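Local coordinates for protein heme oxygenase (Leptospira interrogans, PDB 5KZL) that probably catalyses the oxygen-dependent breakdown of haem to biliverdin, iron and carbon monoxide, as heme oxygenases do, and is linked to virulence, at residues D109-R113 with Q200-L204; E123-A127 with Q192-A196; Y55-E59 with R132-D136. The protein carries 1 engineered substitution. One frame throughout, in Å; residues are numbered along the deposited sequence.

How the contacts relate
The three contacts tie together four helices of one mainly helical chain without strands, two of them at the haem pocket and one farther off. Helix 188-210 serves both contact 1 and contact 2, whose centres lie about 13 Å apart, while helix 125-151 serves contacts 2 and 3, about 14 Å apart. Contacts 1 and 3, about 12 Å between centres, meet directly: Tyr110 OH packs 3.4 Å from Arg132 CG, and Asn205 hydrogen-bonds both Tyr110 and Arg132. Each of these two also places residues in the haem pocket, Phe202 in contact 1 and Arg132, Leu134 and Gly135 in contact 3. Contact 2 is more remote, with the Ala127 side chain about 10 Å from the haem.

Contact 1. Residues D109-R113 with Q200-L204; sequences DYVQR and QVFLL. With HEM (protoporphyrin IX containing Fe), chain B.
The Tyr110 ring carries Leu204 on one face: Leu204 CB stands 3.9 Å from the ring centroid and 16° off the normal, a CH-pi contact displaced toward the rim. At the phenol end, Val201 CG1 approaches obliquely, 3.3 Å from Tyr110 OH. The second flat group, the Arg113 guanidinium, has Gln200 over one face, with Gln200 CG 3.4 Å from Arg113 NH2. The Gln200 amide plane is inclined to the guanidinium, and no hydrogen bond joins the two. The polar ends turn elsewhere: Arg113 NH2 forms a salt bridge with Glu197, and Tyr110 OH hydrogen-bonds Asn205 ND2. Segments 109-113 and 200-204, on helices 105-120 and 188-210 of the heme oxygenase fold, run nearly antiparallel, their local axes at 155° and 10.6 Å apart at closest approach. Leu204 spans Tyr110 and Arg113, since its CD1 also lies 3.8 Å from Arg113 CG, where the two side chains run at about a right angle, and its CD2 reaches to 3.9 Å from Tyr110 CA. With CG of Tyr110 opposite its own backbone N (chi1 -165°), the ring is carried against Leu204 CB and toward Val201; beyond them it also packs on Arg132 and Val54, on helices 125-151 and 41-64. Phe202 points away from helix 105-120 into the haem pocket, where its CE1 comes within 3.4 Å of the haem methyl CMB.

Contact 2. Residues E123-A127 with Q192-A196; sequences ELLAA and QSILA
Ile194 meets Leu124, Ala126 and Ala127, and tracing it outward from the backbone accounts for most of the contact. Its CB is still 4.7 Å from Leu124 CD2, so the branches do the touching. CG1, set beside the backbone N (chi1 -63°), comes to 4.1 Å from Leu124 CD2 and lies 4.3 Å from the carbonyl oxygen of Glu123. The chain then runs on extended (chi2 161°), and CD1 at its tip approaches the Ala126 methyl less closely, with 4.6 Å between Ile194 CD1 and Ala126 CB. The other branch, CG2, leads to helix 125-151: it is 4.1 Å from Ala127 CB and 4.3 Å from Ala126 CB. One leucine and two alanines therefore border this isoleucine, and the CA atoms of the two segments come nearest at Leu124 and Ile194.

The same two methyls, Leu124 CD2 and Ala127 CB, also rest on carbonyl oxygens of helix 188-210. Leu124 CD2 lies 3.4 Å from Ser193 O, and Ala127 CB lies 3.5 Å from Ile194 O. The contact joins the 3-10 segment that includes Glu123 and Leu124, together with helix 125-151, to helix 188-210. It continues one turn further along helix 188-210, where Leu124 and Ala127 touch Glu197 and Ala127 also touches Ser198. Leu124 packs on Ile117 of helix 105-120 as well, while the carboxylate of Glu123 turns away to hydrogen-bond Asn68.

No hydrogen bond crosses between the segments, and Ile194 O receives one from Ser198 OG within its own helix. Between these two segments the attachment is therefore probably dispersive and hydrophobic, with methyls also lying on backbone carbonyls, and has no directional polar bond.

Contact 3. Residues Y55-E59 with R132-D136; sequences YESME and RYLGD. With HEM (protoporphyrin IX containing Fe), chain B.
Tyr55 OH is gripped by two residues of helix 125-151. It donates to Asp136 OD2 at 2.5 Å, on the syn lone pair of that oxygen, and accepts from Arg132 NE at 2.7 Å in a fairly straight bond (161°) near the guanidinium plane. The ring and guanidinium stand almost perpendicular, at 87°; a bond from Arg132 NH2 to the same hydroxyl is weak. Bends at chi2 and chi3 fold Arg132 back, and its NH2 also forms a salt bridge with Asp136 OD1 at 2.9 Å, closing a buried Tyr55-Arg132-Asp136 hydrogen-bond network. Beside it, Tyr133 OH donates to Glu59 OE2 at 2.7 Å, meeting the anti side of the carboxylate, and the Tyr55 and Tyr133 side chains slide past each other in opposite directions, their rings an oblique pair touching at their CE1 atoms. Met58, in one of its two conformers, lays CE over a face of the Tyr133 ring.

Further out, Asn205 receives a hydrogen bond from Arg132 NH1, and Glu59 is anchored by the backbone nitrogens of Arg81 and Lys82. Toward the haem, Gly135 CA sits 3.2 Å from C4A of the porphyrin, and Gly135 O accepts from a water 2.7 Å away; that water binds the iron, its oxygen 2.3 Å from FE. The glycine-rich helix lying close over the haem, with this buried network behind it, is characteristic of the distal side of heme oxygenases.

Contact 1. Residues D109-R113 with Q200-L204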
# COMPACT_ATOMS: atom_id res chain seq x y z
N ASP A 109 -14.16 -2.98 4.50
CA ASP A 109 -14.12 -1.83 5.39
C ASP A 109 -13.03 -0.86 4.99
O ASP A 109 -13.22 0.35 5.09
CB ASP A 109 -13.97 -2.28 6.84
CG ASP A 109 -15.20 -3.03 7.36
OD1 ASP A 109 -16.28 -2.94 6.72
OD2 ASP A 109 -15.08 -3.67 8.41
N TYR A 110 -11.91 -1.41 4.49
CA TYR A 110 -10.76 -0.64 4.02
C TYR A 110 -11.18 0.12 2.75
O TYR A 110 -11.05 1.34 2.73
CB TYR A 110 -9.55 -1.58 3.78
CG TYR A 110 -8.17 -0.97 3.63
CD1 TYR A 110 -8.01 0.37 3.23
CD2 TYR A 110 -7.02 -1.74 3.79
CE1 TYR A 110 -6.74 0.92 3.04
CE2 TYR A 110 -5.75 -1.20 3.60
CZ TYR A 110 -5.61 0.13 3.24
OH TYR A 110 -4.36 0.63 2.98
N VAL A 111 -11.77 -0.56 1.76
CA VAL A 111 -12.27 0.05 0.50
C VAL A 111 -13.32 1.14 0.81
O VAL A 111 -13.30 2.22 0.22
CB VAL A 111 -12.77 -1.08 -0.47
CG1 VAL A 111 -13.58 -0.51 -1.65
CG2 VAL A 111 -11.62 -1.94 -0.98
N GLN A 112 -14.22 0.88 1.76
CA GLN A 112 -15.22 1.86 2.16
C GLN A 112 -14.52 3.12 2.69
O GLN A 112 -14.93 4.24 2.37
CB GLN A 112 -16.12 1.29 3.26
CG GLN A 112 -17.07 2.32 3.87
CD GLN A 112 -18.27 2.66 3.01
OE1 GLN A 112 -18.29 2.43 1.79
NE2 GLN A 112 -19.29 3.21 3.63
N ARG A 113 -13.48 2.94 3.51
CA ARG A 113 -12.75 4.07 4.06
C ARG A 113 -12.17 4.89 2.94
O ARG A 113 -12.36 6.11 2.94
CB ARG A 113 -11.67 3.67 5.07
CG ARG A 113 -10.89 4.85 5.63
CD ARG A 113 -11.72 5.67 6.57
NE ARG A 113 -10.94 6.61 7.36
CZ ARG A 113 -11.23 6.92 8.62
NH1 ARG A 113 -12.26 6.35 9.22
NH2 ARG A 113 -10.48 7.79 9.28
N GLN A 200 -4.94 5.41 10.96
CA GLN A 200 -6.13 4.64 10.61
C GLN A 200 -5.79 3.65 9.50
O GLN A 200 -6.22 2.49 9.57
CB GLN A 200 -7.23 5.60 10.10
CG GLN A 200 -8.38 5.84 11.05
CD GLN A 200 -9.06 4.57 11.48
OE1 GLN A 200 -9.81 3.91 10.74
NE2 GLN A 200 -8.75 4.19 12.68
N VAL A 201 -5.01 4.08 8.51
CA VAL A 201 -4.59 3.21 7.39
C VAL A 201 -3.77 2.05 7.95
O VAL A 201 -4.03 0.91 7.56
CB VAL A 201 -3.84 3.95 6.24
CG1 VAL A 201 -3.52 3.00 5.09
CG2 VAL A 201 -4.66 5.13 5.72
N PHE A 202 -2.79 2.31 8.86
CA PHE A 202 -2.01 1.22 9.45
C PHE A 202 -2.95 0.22 10.12
O PHE A 202 -2.79 -0.99 9.94
CB PHE A 202 -0.96 1.71 10.47
CG PHE A 202 0.38 2.06 9.85
CD1 PHE A 202 1.30 1.07 9.52
CD2 PHE A 202 0.73 3.39 9.62
CE1 PHE A 202 2.53 1.40 8.92
CE2 PHE A 202 1.95 3.72 9.04
CZ PHE A 202 2.84 2.74 8.68
N LEU A 203 -3.98 0.73 10.84
CA LEU A 203 -4.95 -0.15 11.51
C LEU A 203 -5.75 -0.99 10.50
O LEU A 203 -6.01 -2.18 10.76
CB LEU A 203 -5.92 0.70 12.35
CG LEU A 203 -6.72 -0.10 13.40
CD1 LEU A 203 -5.81 -0.51 14.61
CD2 LEU A 203 -7.92 0.70 13.88
N LEU A 204 -6.11 -0.38 9.35
CA LEU A 204 -6.88 -1.10 8.33
C LEU A 204 -6.04 -2.21 7.71
O LEU A 204 -6.56 -3.29 7.45
CB LEU A 204 -7.45 -0.15 7.27
CG LEU A 204 -8.61 0.77 7.77
CD1 LEU A 204 -8.77 1.97 6.86
CD2 LEU A 204 -9.92 0.02 7.80
CHA HEM B . 9.43 1.82 5.61
CHB HEM B . 4.76 1.00 5.61
CHC HEM B . 5.67 -3.55 6.77
CHD HEM B . 10.20 -2.87 5.87
C1A HEM B . 8.10 1.97 5.51
C2A HEM B . 7.46 3.24 5.29
C3A HEM B . 6.15 3.00 5.32
C4A HEM B . 5.96 1.63 5.52
CMA HEM B . 5.06 3.98 5.13
CAA HEM B . 8.12 4.58 5.07
CBA HEM B . 8.60 5.23 6.39
CGA HEM B . 9.09 6.60 6.12
O1A HEM B . 8.55 7.54 6.62
O2A HEM B . 10.03 6.73 5.36
C1B HEM B . 4.58 -0.33 5.96
C2B HEM B . 3.28 -0.93 6.20
C3B HEM B . 3.56 -2.21 6.53
C4B HEM B . 5.02 -2.37 6.49
CMB HEM B . 1.93 -0.31 6.08
CAB HEM B . 2.70 -3.27 6.88
CBB HEM B . 1.55 -2.93 7.15
C1C HEM B . 6.95 -3.85 6.49
C2C HEM B . 7.51 -5.16 6.37
C3C HEM B . 8.81 -4.94 6.10
C4C HEM B . 9.03 -3.52 6.03
CMC HEM B . 6.77 -6.49 6.51
CAC HEM B . 9.78 -6.00 5.91
CBC HEM B . 10.86 -5.77 5.29
C1D HEM B . 10.38 -1.51 5.83
C2D HEM B . 11.71 -0.87 5.72
C3D HEM B . 11.49 0.42 5.62
C4D HEM B . 10.03 0.58 5.68
CMD HEM B . 13.03 -1.56 5.66
CAD HEM B . 12.54 1.49 5.52
CBD HEM B . 13.18 1.58 4.18
CGD HEM B . 14.21 2.66 4.10
O1D HEM B . 14.26 3.52 4.89
O2D HEM B . 14.97 2.63 3.18
NA HEM B . 7.13 1.06 5.67
NB HEM B . 5.48 -1.23 6.19
NC HEM B . 7.89 -2.95 6.29
ND HEM B . 9.43 -0.59 5.79
FE HEM B . 7.53 -0.91 6.00
O HOH W 1 7.41 -1.43 3.78

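Contact 2. Residues E123-A127 with Q192-A196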
# COMPACT_ATOMS: atom_id res chain seq x y z
N GLU A 123 -8.02 15.33 0.37
CA GLU A 123 -6.64 15.64 0.79
C GLU A 123 -6.08 14.54 1.70
O GLU A 123 -4.87 14.31 1.74
CB GLU A 123 -6.57 16.99 1.54
CG GLU A 123 -7.06 18.17 0.69
CD GLU A 123 -8.56 18.31 0.45
OE1 GLU A 123 -9.36 17.73 1.23
OE2 GLU A 123 -8.93 18.98 -0.55
N LEU A 124 -6.96 13.84 2.45
CA LEU A 124 -6.51 12.75 3.33
C LEU A 124 -6.03 11.50 2.56
O LEU A 124 -5.41 10.61 3.16
CB LEU A 124 -7.57 12.39 4.39
CG LEU A 124 -7.96 13.46 5.44
CD1 LEU A 124 -9.01 12.91 6.38
CD2 LEU A 124 -6.76 13.90 6.27
N LEU A 125 -6.28 11.44 1.22
CA LEU A 125 -5.75 10.34 0.40
C LEU A 125 -4.21 10.39 0.40
O LEU A 125 -3.56 9.37 0.13
CB LEU A 125 -6.30 10.39 -1.04
CG LEU A 125 -7.77 10.00 -1.20
CD1 LEU A 125 -8.22 10.17 -2.65
CD2 LEU A 125 -8.04 8.55 -0.72
N ALA A 126 -3.62 11.56 0.78
CA ALA A 126 -2.16 11.69 0.93
C ALA A 126 -1.67 10.66 1.95
O ALA A 126 -0.59 10.10 1.76
CB ALA A 126 -1.79 13.10 1.40
N ALA A 127 -2.45 10.40 3.02
CA ALA A 127 -2.14 9.41 4.06
C ALA A 127 -2.11 7.98 3.51
O ALA A 127 -1.23 7.20 3.87
CB ALA A 127 -3.15 9.48 5.18
N GLN A 192 -1.65 17.38 10.83
CA GLN A 192 -2.12 16.55 11.94
C GLN A 192 -3.26 15.62 11.52
O GLN A 192 -3.28 14.46 11.95
CB GLN A 192 -2.51 17.38 13.16
CG GLN A 192 -1.32 17.88 13.96
CD GLN A 192 -0.46 16.75 14.49
OE1 GLN A 192 -0.91 15.84 15.20
NE2 GLN A 192 0.77 16.75 14.10
N SER A 193 -4.20 16.13 10.69
CA SER A 193 -5.32 15.34 10.16
C SER A 193 -4.76 14.25 9.23
O SER A 193 -5.25 13.11 9.24
CB SER A 193 -6.31 16.22 9.41
OG SER A 193 -6.94 17.16 10.27
N ILE A 194 -3.70 14.59 8.45
CA ILE A 194 -3.05 13.60 7.55
C ILE A 194 -2.38 12.51 8.41
O ILE A 194 -2.52 11.33 8.10
CB ILE A 194 -2.10 14.25 6.48
CG1 ILE A 194 -2.91 15.18 5.52
CG2 ILE A 194 -1.37 13.15 5.66
CD1 ILE A 194 -2.08 16.18 4.75
N LEU A 195 -1.72 12.91 9.52
CA LEU A 195 -1.13 11.93 10.46
C LEU A 195 -2.23 11.00 11.07
O LEU A 195 -2.05 9.78 11.10
CB LEU A 195 -0.31 12.66 11.55
CG LEU A 195 0.28 11.81 12.68
CD1 LEU A 195 1.21 10.69 12.14
CD2 LEU A 195 1.00 12.69 13.70
N ALA A 196 -3.37 11.56 11.52
CA ALA A 196 -4.50 10.80 12.08
C ALA A 196 -5.02 9.78 11.05
O ALA A 196 -5.21 8.60 11.38
CB ALA A 196 -5.60 11.76 12.50

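Contact 3. Residues Y55-E59 with R132-D136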
# COMPACT_ATOMS: atom_id res chain seq x y z
N TYR A 55 -5.86 -1.49 -3.58
CA TYR A 55 -5.19 -0.66 -4.59
C TYR A 55 -6.11 -0.29 -5.74
O TYR A 55 -5.99 0.81 -6.23
CB TYR A 55 -3.91 -1.33 -5.08
CG TYR A 55 -2.79 -1.28 -4.06
CD1 TYR A 55 -1.91 -0.20 -4.02
CD2 TYR A 55 -2.59 -2.31 -3.15
CE1 TYR A 55 -0.85 -0.15 -3.11
CE2 TYR A 55 -1.53 -2.29 -2.24
CZ TYR A 55 -0.67 -1.20 -2.22
OH TYR A 55 0.36 -1.16 -1.33
N GLU A 56 -7.03 -1.18 -6.16
CA GLU A 56 -8.00 -0.85 -7.22
C GLU A 56 -8.80 0.39 -6.80
O GLU A 56 -8.93 1.32 -7.59
CB GLU A 56 -8.95 -2.03 -7.48
CG GLU A 56 -10.14 -1.69 -8.36
CD GLU A 56 -11.08 -2.85 -8.58
OE1 GLU A 56 -11.62 -3.39 -7.58
OE2 GLU A 56 -11.29 -3.22 -9.76
N SER A 57 -9.31 0.40 -5.56
CA SER A 57 -10.08 1.52 -5.00
C SER A 57 -9.21 2.77 -4.83
O SER A 57 -9.59 3.85 -5.29
CB SER A 57 -10.70 1.14 -3.66
OG SER A 57 -11.51 2.23 -3.22
N MET A 58 -8.02 2.61 -4.18
CA MET A 58 -7.13 3.75 -3.98
C MET A 58 -6.77 4.41 -5.31
O MET A 58 -6.84 5.64 -5.39
CB MET A 58 -5.90 3.34 -3.17
CG MET A 58 -4.96 4.49 -2.89
SD MET A 58 -3.71 4.12 -1.65
CE MET A 58 -2.81 2.88 -2.45
N GLU A 59 -6.47 3.61 -6.37
CA GLU A 59 -6.11 4.13 -7.70
C GLU A 59 -7.31 4.73 -8.41
O GLU A 59 -7.15 5.76 -9.07
CB GLU A 59 -5.36 3.07 -8.52
CG GLU A 59 -4.05 2.80 -7.78
CD GLU A 59 -3.22 1.53 -7.93
OE1 GLU A 59 -3.43 0.76 -8.89
OE2 GLU A 59 -2.29 1.37 -7.11
N ARG A 132 0.70 3.12 2.18
CA ARG A 132 0.89 2.05 1.20
C ARG A 132 2.09 2.29 0.23
O ARG A 132 3.02 1.50 0.25
CB ARG A 132 -0.42 1.72 0.44
CG ARG A 132 -1.47 0.92 1.27
CD ARG A 132 -0.96 -0.30 2.10
NE ARG A 132 -0.02 -1.16 1.38
CZ ARG A 132 0.65 -2.19 1.89
NH1 ARG A 132 0.46 -2.57 3.15
NH2 ARG A 132 1.53 -2.85 1.14
N TYR A 133 2.06 3.33 -0.64
CA TYR A 133 3.13 3.47 -1.66
C TYR A 133 4.50 3.74 -1.13
O TYR A 133 5.45 3.13 -1.64
CB TYR A 133 2.80 4.53 -2.69
CG TYR A 133 1.54 4.29 -3.49
CD1 TYR A 133 1.26 3.03 -4.03
CD2 TYR A 133 0.68 5.33 -3.78
CE1 TYR A 133 0.12 2.81 -4.80
CE2 TYR A 133 -0.46 5.13 -4.56
CZ TYR A 133 -0.74 3.88 -5.07
OH TYR A 133 -1.87 3.70 -5.81
N LEU A 134 4.66 4.64 -0.13
CA LEU A 134 6.04 4.86 0.33
C LEU A 134 6.59 3.59 1.01
O LEU A 134 7.76 3.28 0.83
CB LEU A 134 6.21 6.15 1.18
CG LEU A 134 7.67 6.53 1.50
CD1 LEU A 134 8.56 6.63 0.24
CD2 LEU A 134 7.73 7.79 2.33
N GLY A 135 5.72 2.84 1.69
CA GLY A 135 6.07 1.55 2.29
C GLY A 135 6.48 0.54 1.23
O GLY A 135 7.50 -0.13 1.37
N ASP A 136 5.70 0.47 0.13
CA ASP A 136 5.95 -0.45 -1.00
C ASP A 136 7.30 -0.13 -1.66
O ASP A 136 8.10 -1.02 -1.91
CB ASP A 136 4.87 -0.34 -2.07
CG ASP A 136 3.47 -0.72 -1.66
OD1 ASP A 136 3.31 -1.51 -0.71
OD2 ASP A 136 2.52 -0.25 -2.32
CHA HEM B . 9.43 1.82 5.61
CHB HEM B . 4.76 1.00 5.61
CHC HEM B . 5.67 -3.55 6.77
CHD HEM B . 10.20 -2.87 5.87
C1A HEM B . 8.10 1.97 5.51
C2A HEM B . 7.46 3.24 5.29
C3A HEM B . 6.15 3.00 5.32
C4A HEM B . 5.96 1.63 5.52
CMA HEM B . 5.06 3.98 5.13
CAA HEM B . 8.12 4.58 5.07
CBA HEM B . 8.60 5.23 6.39
CGA HEM B . 9.09 6.60 6.12
O1A HEM B . 8.55 7.54 6.62
O2A HEM B . 10.03 6.73 5.36
C1B HEM B . 4.58 -0.33 5.96
C2B HEM B . 3.28 -0.93 6.20
C3B HEM B . 3.56 -2.21 6.53
C4B HEM B . 5.02 -2.37 6.49
CMB HEM B . 1.93 -0.31 6.08
CAB HEM B . 2.70 -3.27 6.88
CBB HEM B . 1.55 -2.93 7.15
C1C HEM B . 6.95 -3.85 6.49
C2C HEM B . 7.51 -5.16 6.37
C3C HEM B . 8.81 -4.94 6.10
C4C HEM B . 9.03 -3.52 6.03
CMC HEM B . 6.77 -6.49 6.51
CAC HEM B . 9.78 -6.00 5.91
CBC HEM B . 10.86 -5.77 5.29
C1D HEM B . 10.38 -1.51 5.83
C2D HEM B . 11.71 -0.87 5.72
C3D HEM B . 11.49 0.42 5.62
C4D HEM B . 10.03 0.58 5.68
CMD HEM B . 13.03 -1.56 5.66
CAD HEM B . 12.54 1.49 5.52
CBD HEM B . 13.18 1.58 4.18
CGD HEM B . 14.21 2.66 4.10
O1D HEM B . 14.26 3.52 4.89
O2D HEM B . 14.97 2.63 3.18
NA HEM B . 7.13 1.06 5.67
NB HEM B . 5.48 -1.23 6.19
NC HEM B . 7.89 -2.95 6.29
ND HEM B . 9.43 -0.59 5.79
FE HEM B . 7.53 -0.91 6.00
O HOH W 1 7.41 -1.43 3.78